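DevB protein (Vibrio cholerae O1 biovar eltor str. N16961, PDB 1Y89) probably acts as a 6-phosphogluconolactonase, hydrolysing 6-phosphogluconolactone in the pentose phosphate pathway. Local coordinates at residues K185-L190 against G223-Y228; A110-F115 against N159-A164. One frame throughout, in Å; residues are numbered along the deposited sequence.

Contact 1: K185-L190 against G223-Y228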
loop_
_atom_site.group_PDB
_atom_site.type_symbol
_atom_site.label_atom_id
_atom_site.label_comp_id
_atom_site.label_asym_id
_atom_site.label_seq_id
_atom_site.Cartn_x
_atom_site.Cartn_y
_atom_site.Cartn_z
ATOM N N LYS A 185 -13.714 7.061 1.356
ATOM C CA LYS A 185 -12.905 6.172 2.195
ATOM C C LYS A 185 -11.493 5.998 1.619
ATOM O O LYS A 185 -10.529 5.745 2.364
ATOM C CB LYS A 185 -13.570 4.811 2.320
ATOM C CG LYS A 185 -14.900 4.877 3.103
ATOM C CD LYS A 185 -15.590 3.527 3.028
ATOM C CE LYS A 185 -17.070 3.577 3.553
ATOM N NZ LYS A 185 -17.819 2.268 3.282
ATOM N N ARG A 186 -11.386 6.145 0.301
ATOM C CA ARG A 186 -10.170 5.799 -0.421
ATOM C C ARG A 186 -10.177 6.525 -1.745
ATOM O O ARG A 186 -11.160 6.425 -2.500
ATOM C CB ARG A 186 -10.113 4.279 -0.639
ATOM C CG ARG A 186 -8.894 3.819 -1.489
ATOM C CD ARG A 186 -9.005 2.319 -1.744
ATOM N NE ARG A 186 -7.835 1.822 -2.491
ATOM C CZ ARG A 186 -7.752 0.626 -3.053
ATOM N NH1 ARG A 186 -8.779 -0.232 -2.974
ATOM N NH2 ARG A 186 -6.640 0.301 -3.716
ATOM N N ILE A 187 -9.122 7.292 -2.031
ATOM C CA ILE A 187 -8.987 7.889 -3.352
ATOM C C ILE A 187 -7.607 7.515 -3.856
ATOM O O ILE A 187 -6.664 7.417 -3.069
ATOM C CB ILE A 187 -9.221 9.452 -3.363
ATOM C CG1 ILE A 187 -8.029 10.194 -2.718
ATOM C CG2 ILE A 187 -10.564 9.834 -2.619
ATOM C CD1 ILE A 187 -8.158 11.786 -2.735
ATOM N N SER A 188 -7.502 7.291 -5.160
ATOM C CA SER A 188 -6.290 6.731 -5.730
ATOM C C SER A 188 -5.972 7.477 -6.994
ATOM O O SER A 188 -6.707 7.351 -7.973
ATOM C CB SER A 188 -6.445 5.221 -6.062
ATOM O OG SER A 188 -6.942 4.474 -4.956
ATOM N N TYR A 189 -4.885 8.240 -6.960
ATOM C CA TYR A 189 -4.407 8.969 -8.135
ATOM C C TYR A 189 -3.566 8.028 -8.988
ATOM O O TYR A 189 -2.588 7.462 -8.487
ATOM C CB TYR A 189 -3.545 10.153 -7.710
ATOM C CG TYR A 189 -4.317 11.249 -7.011
ATOM C CD1 TYR A 189 -5.118 12.130 -7.751
ATOM C CD2 TYR A 189 -4.213 11.435 -5.610
ATOM C CE1 TYR A 189 -5.825 13.148 -7.149
ATOM C CE2 TYR A 189 -4.934 12.463 -4.965
ATOM C CZ TYR A 189 -5.720 13.321 -5.750
ATOM O OH TYR A 189 -6.441 14.346 -5.175
ATOM N N LEU A 190 -3.994 7.810 -10.234
ATOM C CA LEU A 190 -3.392 6.802 -11.102
ATOM C C LEU A 190 -2.557 7.596 -12.096
ATOM O O LEU A 190 -3.094 8.284 -12.979
ATOM C CB LEU A 190 -4.467 5.977 -11.825
ATOM C CG LEU A 190 -5.557 5.364 -10.922
ATOM C CD1 LEU A 190 -6.559 4.531 -11.789
ATOM C CD2 LEU A 190 -4.921 4.517 -9.763
ATOM N N GLY A 223 -9.707 8.958 5.514
ATOM C CA GLY A 223 -9.395 7.643 4.967
ATOM C C GLY A 223 -8.052 7.632 4.257
ATOM O O GLY A 223 -7.139 8.373 4.622
ATOM N N VAL A 224 -7.964 6.819 3.203
ATOM C CA VAL A 224 -6.730 6.555 2.499
ATOM C C VAL A 224 -6.594 7.408 1.211
ATOM O O VAL A 224 -7.530 7.466 0.400
ATOM C CB VAL A 224 -6.689 5.043 2.124
ATOM C CG1 VAL A 224 -5.418 4.695 1.352
ATOM C CG2 VAL A 224 -6.717 4.217 3.441
ATOM N N THR A 225 -5.439 8.050 1.031
ATOM C CA THR A 225 -5.136 8.692 -0.248
ATOM C C THR A 225 -3.967 7.904 -0.848
ATOM O O THR A 225 -2.970 7.678 -0.158
ATOM C CB THR A 225 -4.712 10.144 -0.052
ATOM O OG1 THR A 225 -5.757 10.859 0.600
ATOM C CG2 THR A 225 -4.435 10.816 -1.397
ATOM N N GLU A 226 -4.082 7.503 -2.108
ATOM C CA GLU A 226 -3.046 6.695 -2.739
ATOM C C GLU A 226 -2.521 7.339 -3.989
ATOM O O GLU A 226 -3.273 7.996 -4.740
ATOM C CB GLU A 226 -3.606 5.321 -3.118
ATOM C CG GLU A 226 -4.213 4.625 -1.946
ATOM C CD GLU A 226 -4.773 3.275 -2.280
ATOM O OE1 GLU A 226 -5.546 3.147 -3.264
ATOM O OE2 GLU A 226 -4.431 2.343 -1.533
ATOM N N TRP A 227 -1.249 7.073 -4.251
ATOM C CA TRP A 227 -0.617 7.408 -5.504
ATOM C C TRP A 227 -0.107 6.110 -6.130
ATOM O O TRP A 227 0.730 5.412 -5.531
ATOM C CB TRP A 227 0.555 8.382 -5.258
ATOM C CG TRP A 227 0.047 9.727 -4.779
ATOM C CD1 TRP A 227 -0.335 10.064 -3.526
ATOM C CD2 TRP A 227 -0.206 10.857 -5.600
ATOM N NE1 TRP A 227 -0.790 11.374 -3.504
ATOM C CE2 TRP A 227 -0.710 11.878 -4.772
ATOM C CE3 TRP A 227 -0.023 11.116 -6.961
ATOM C CZ2 TRP A 227 -1.047 13.143 -5.260
ATOM C CZ3 TRP A 227 -0.361 12.391 -7.449
ATOM C CH2 TRP A 227 -0.873 13.371 -6.599
ATOM N N TYR A 228 -0.629 5.766 -7.303
ATOM C CA TYR A 228 -0.203 4.554 -8.029
ATOM C C TYR A 228 0.672 5.031 -9.188
ATOM O O TYR A 228 0.174 5.732 -10.073
ATOM C CB TYR A 228 -1.426 3.833 -8.633
ATOM C CG TYR A 228 -2.172 2.923 -7.668
ATOM C CD1 TYR A 228 -2.717 3.418 -6.495
ATOM C CD2 TYR A 228 -2.337 1.573 -7.940
ATOM C CE1 TYR A 228 -3.372 2.576 -5.607
ATOM C CE2 TYR A 228 -2.989 0.723 -7.070
ATOM C CZ TYR A 228 -3.498 1.233 -5.894
ATOM O OH TYR A 228 -4.109 0.393 -4.997
#
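Tyr189 lays its ring over one face of the Trp227 indole in an offset stack, with centroids 4.5 Å apart and planes at 26°. Tyr189 CB adds a CH-pi contact over the same six-membered ring. The opposite sheet face, covered by helix 10-25, carries a polar cluster of Arg186, Ser188, Glu226 and Tyr228, with Leu190 against Tyr228. Arg186, with CG anti to the backbone N (chi1 176°), grips Glu226 side-on. Its NE meets Glu226 OE1 at 2.8 Å from above the carboxylate plane, whereas NH2 takes the syn lone pair of the same oxygen at 3.1 Å; both bonds lie in the guanidinium plane, which stands 83° from the carboxylate. Ser188 OG donates to the anti lone pair of Glu226 OE1 at 2.6 Å, giving that oxygen three donors. Arg186 NH2 also makes a weak bond to Tyr228 OH and a salt bridge to Asp20, while Glu226 OE2 accepts from Asn3. Between the faces, backbone bonds such as Tyr228 N to Tyr189 O join neighbouring parallel strands of the Rossmann-like sheet in register. Buried Glu226 is thus compensated by the arginine, the serine hydroxyl and the Asn3 amide, which would be expected to stabilise its carboxylate form.

Contact 2: A110-F115 against N159-A164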
loop_
_atom_site.group_PDB
_atom_site.type_symbol
_atom_site.label_atom_id
_atom_site.label_comp_id
_atom_site.label_asym_id
_atom_site.label_seq_id
_atom_site.Cartn_x
_atom_site.Cartn_y
_atom_site.Cartn_z
ATOM N N ALA A 110 -28.530 21.911 -14.405
ATOM C CA ALA A 110 -29.568 21.045 -13.849
ATOM C C ALA A 110 -29.049 19.607 -13.763
ATOM O O ALA A 110 -29.430 18.844 -12.861
ATOM C CB ALA A 110 -30.853 21.122 -14.663
ATOM N N GLU A 111 -28.147 19.239 -14.672
ATOM C CA GLU A 111 -27.517 17.928 -14.572
ATOM C C GLU A 111 -26.578 17.804 -13.365
ATOM O O GLU A 111 -26.636 16.798 -12.650
ATOM C CB GLU A 111 -26.855 17.502 -15.899
ATOM C CG GLU A 111 -26.041 16.201 -15.792
ATOM C CD GLU A 111 -26.820 14.993 -15.248
ATOM O OE1 GLU A 111 -28.063 14.989 -15.226
ATOM O OE2 GLU A 111 -26.175 14.013 -14.844
ATOM N N ALA A 112 -25.724 18.797 -13.112
ATOM C CA ALA A 112 -24.925 18.791 -11.874
ATOM C C ALA A 112 -25.816 18.602 -10.627
ATOM O O ALA A 112 -25.448 17.836 -9.714
ATOM C CB ALA A 112 -24.096 20.075 -11.733
ATOM N N GLU A 113 -26.956 19.316 -10.567
ATOM C CA GLU A 113 -27.884 19.166 -9.436
ATOM C C GLU A 113 -28.518 17.773 -9.366
ATOM O O GLU A 113 -28.631 17.213 -8.281
ATOM C CB GLU A 113 -28.970 20.245 -9.459
ATOM C CG GLU A 113 -28.361 21.637 -9.361
ATOM C CD GLU A 113 -29.355 22.772 -9.559
ATOM O OE1 GLU A 113 -30.592 22.542 -9.540
ATOM O OE2 GLU A 113 -28.872 23.907 -9.717
ATOM N N ARG A 114 -28.974 17.241 -10.503
ATOM C CA ARG A 114 -29.490 15.844 -10.550
ATOM C C ARG A 114 -28.451 14.830 -10.055
ATOM O O ARG A 114 -28.735 13.943 -9.238
ATOM C CB ARG A 114 -29.920 15.470 -11.973
ATOM C CG ARG A 114 -30.767 14.181 -12.047
ATOM C CD ARG A 114 -30.562 13.398 -13.365
ATOM N NE ARG A 114 -29.149 13.071 -13.600
ATOM C CZ ARG A 114 -28.501 12.075 -12.988
ATOM N NH1 ARG A 114 -29.151 11.268 -12.122
ATOM N NH2 ARG A 114 -27.210 11.876 -13.244
ATOM N N PHE A 115 -27.238 14.948 -10.578
ATOM C CA PHE A 115 -26.120 14.081 -10.194
ATOM C C PHE A 115 -25.891 14.156 -8.677
ATOM O O PHE A 115 -25.811 13.125 -8.008
ATOM C CB PHE A 115 -24.880 14.507 -11.045
ATOM C CG PHE A 115 -23.546 13.961 -10.579
ATOM C CD1 PHE A 115 -23.356 12.599 -10.334
ATOM C CD2 PHE A 115 -22.440 14.807 -10.513
ATOM C CE1 PHE A 115 -22.079 12.120 -9.958
ATOM C CE2 PHE A 115 -21.172 14.327 -10.123
ATOM C CZ PHE A 115 -21.004 12.985 -9.853
ATOM N N ASN A 159 -21.409 22.352 -2.211
ATOM C CA ASN A 159 -22.141 21.473 -3.126
ATOM C C ASN A 159 -21.365 20.174 -3.406
ATOM O O ASN A 159 -20.147 20.090 -3.163
ATOM C CB ASN A 159 -22.450 22.174 -4.452
ATOM C CG ASN A 159 -23.351 23.381 -4.308
ATOM O OD1 ASN A 159 -23.225 24.347 -5.071
ATOM N ND2 ASN A 159 -24.292 23.322 -3.396
ATOM N N LEU A 160 -22.073 19.169 -3.937
ATOM C CA LEU A 160 -21.456 17.882 -4.249
ATOM C C LEU A 160 -20.932 17.800 -5.674
ATOM O O LEU A 160 -20.128 16.911 -6.004
ATOM C CB LEU A 160 -22.419 16.716 -3.955
ATOM C CG LEU A 160 -23.080 16.716 -2.573
ATOM C CD1 LEU A 160 -24.064 15.557 -2.461
ATOM C CD2 LEU A 160 -22.015 16.655 -1.463
ATOM N N SER A 161 -21.380 18.712 -6.536
ATOM C CA SER A 161 -20.931 18.679 -7.940
ATOM C C SER A 161 -20.868 20.111 -8.406
ATOM O O SER A 161 -21.392 21.015 -7.737
ATOM C CB SER A 161 -21.934 17.930 -8.800
ATOM O OG SER A 161 -23.193 18.610 -8.704
ATOM N N VAL A 162 -20.253 20.310 -9.566
ATOM C CA VAL A 162 -20.053 21.646 -10.083
ATOM C C VAL A 162 -19.957 21.556 -11.596
ATOM O O VAL A 162 -19.466 20.542 -12.122
ATOM C CB VAL A 162 -18.764 22.312 -9.436
ATOM C CG1 VAL A 162 -17.458 21.539 -9.791
ATOM C CG2 VAL A 162 -18.668 23.827 -9.776
ATOM N N VAL A 163 -20.399 22.608 -12.297
ATOM C CA VAL A 163 -20.107 22.719 -13.725
ATOM C C VAL A 163 -18.764 23.418 -13.890
ATOM O O VAL A 163 -18.545 24.466 -13.290
ATOM C CB VAL A 163 -21.228 23.460 -14.520
ATOM C CG1 VAL A 163 -20.840 23.639 -16.038
ATOM C CG2 VAL A 163 -22.554 22.708 -14.372
ATOM N N ALA A 164 -17.875 22.832 -14.687
ATOM C CA ALA A 164 -16.541 23.380 -14.896
ATOM C C ALA A 164 -16.284 23.548 -16.395
ATOM O O ALA A 164 -16.852 22.829 -17.200
ATOM C CB ALA A 164 -15.485 22.438 -14.287
#
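With chi1 at 60°, Ser161 holds OG between its backbone N and carbonyl carbon, while Phe115 has CG anti to its backbone N, and the two side chains come together beside Ala112. Ser161 OG donates to Ala112 O at 2.6 Å. The hydroxyl oxygen stands 54° out of the carbonyl plane, so it comes in over that plane rather than within it. This bond ties a strand side chain to the helix backbone. The methyl of Ala112 points at the strand and lies beside the bond: its CB is 3.5 Å from Ser161 OG and 4.0 Å from Val163 CG2. On the next helical turn, Phe115 CD2 reaches Ser161 CB at 3.6 Å, so the serine offers its hydroxyl to the helix backbone and its methylene to the ring. The buried area, 179 Å² summed over both segments, marks a small interface. Segment axes approach to 7.5 Å and run at 156°, close to antiparallel. Helix 108-122 therefore lies against the outermost strand 161-165 and also covers its antiparallel neighbour 172-176, where both Ala112 and Phe115 touch Val174.

The two contacts belong to one mixed sheet but to different regions of it. Contact 1 joins strands 186-191 and 224-230 in its parallel part, whereas contact 2 sets helix 108-122 against strand 161-165, the outermost strand at the far antiparallel end. Between strands 186-191 and 161-165 the sheet order runs through 134-137, 31-35, 62-70 and 172-176. Accordingly, the contact centres are 23 Å apart and their nearest atoms about 12 Å, without touching. Both segments of contact 2 precede those of contact 1 in sequence, so the two do not interleave. One continuous sheet thus links the parallel Rossmann-like part to the antiparallel edge, and the contacts hold separate parts of it.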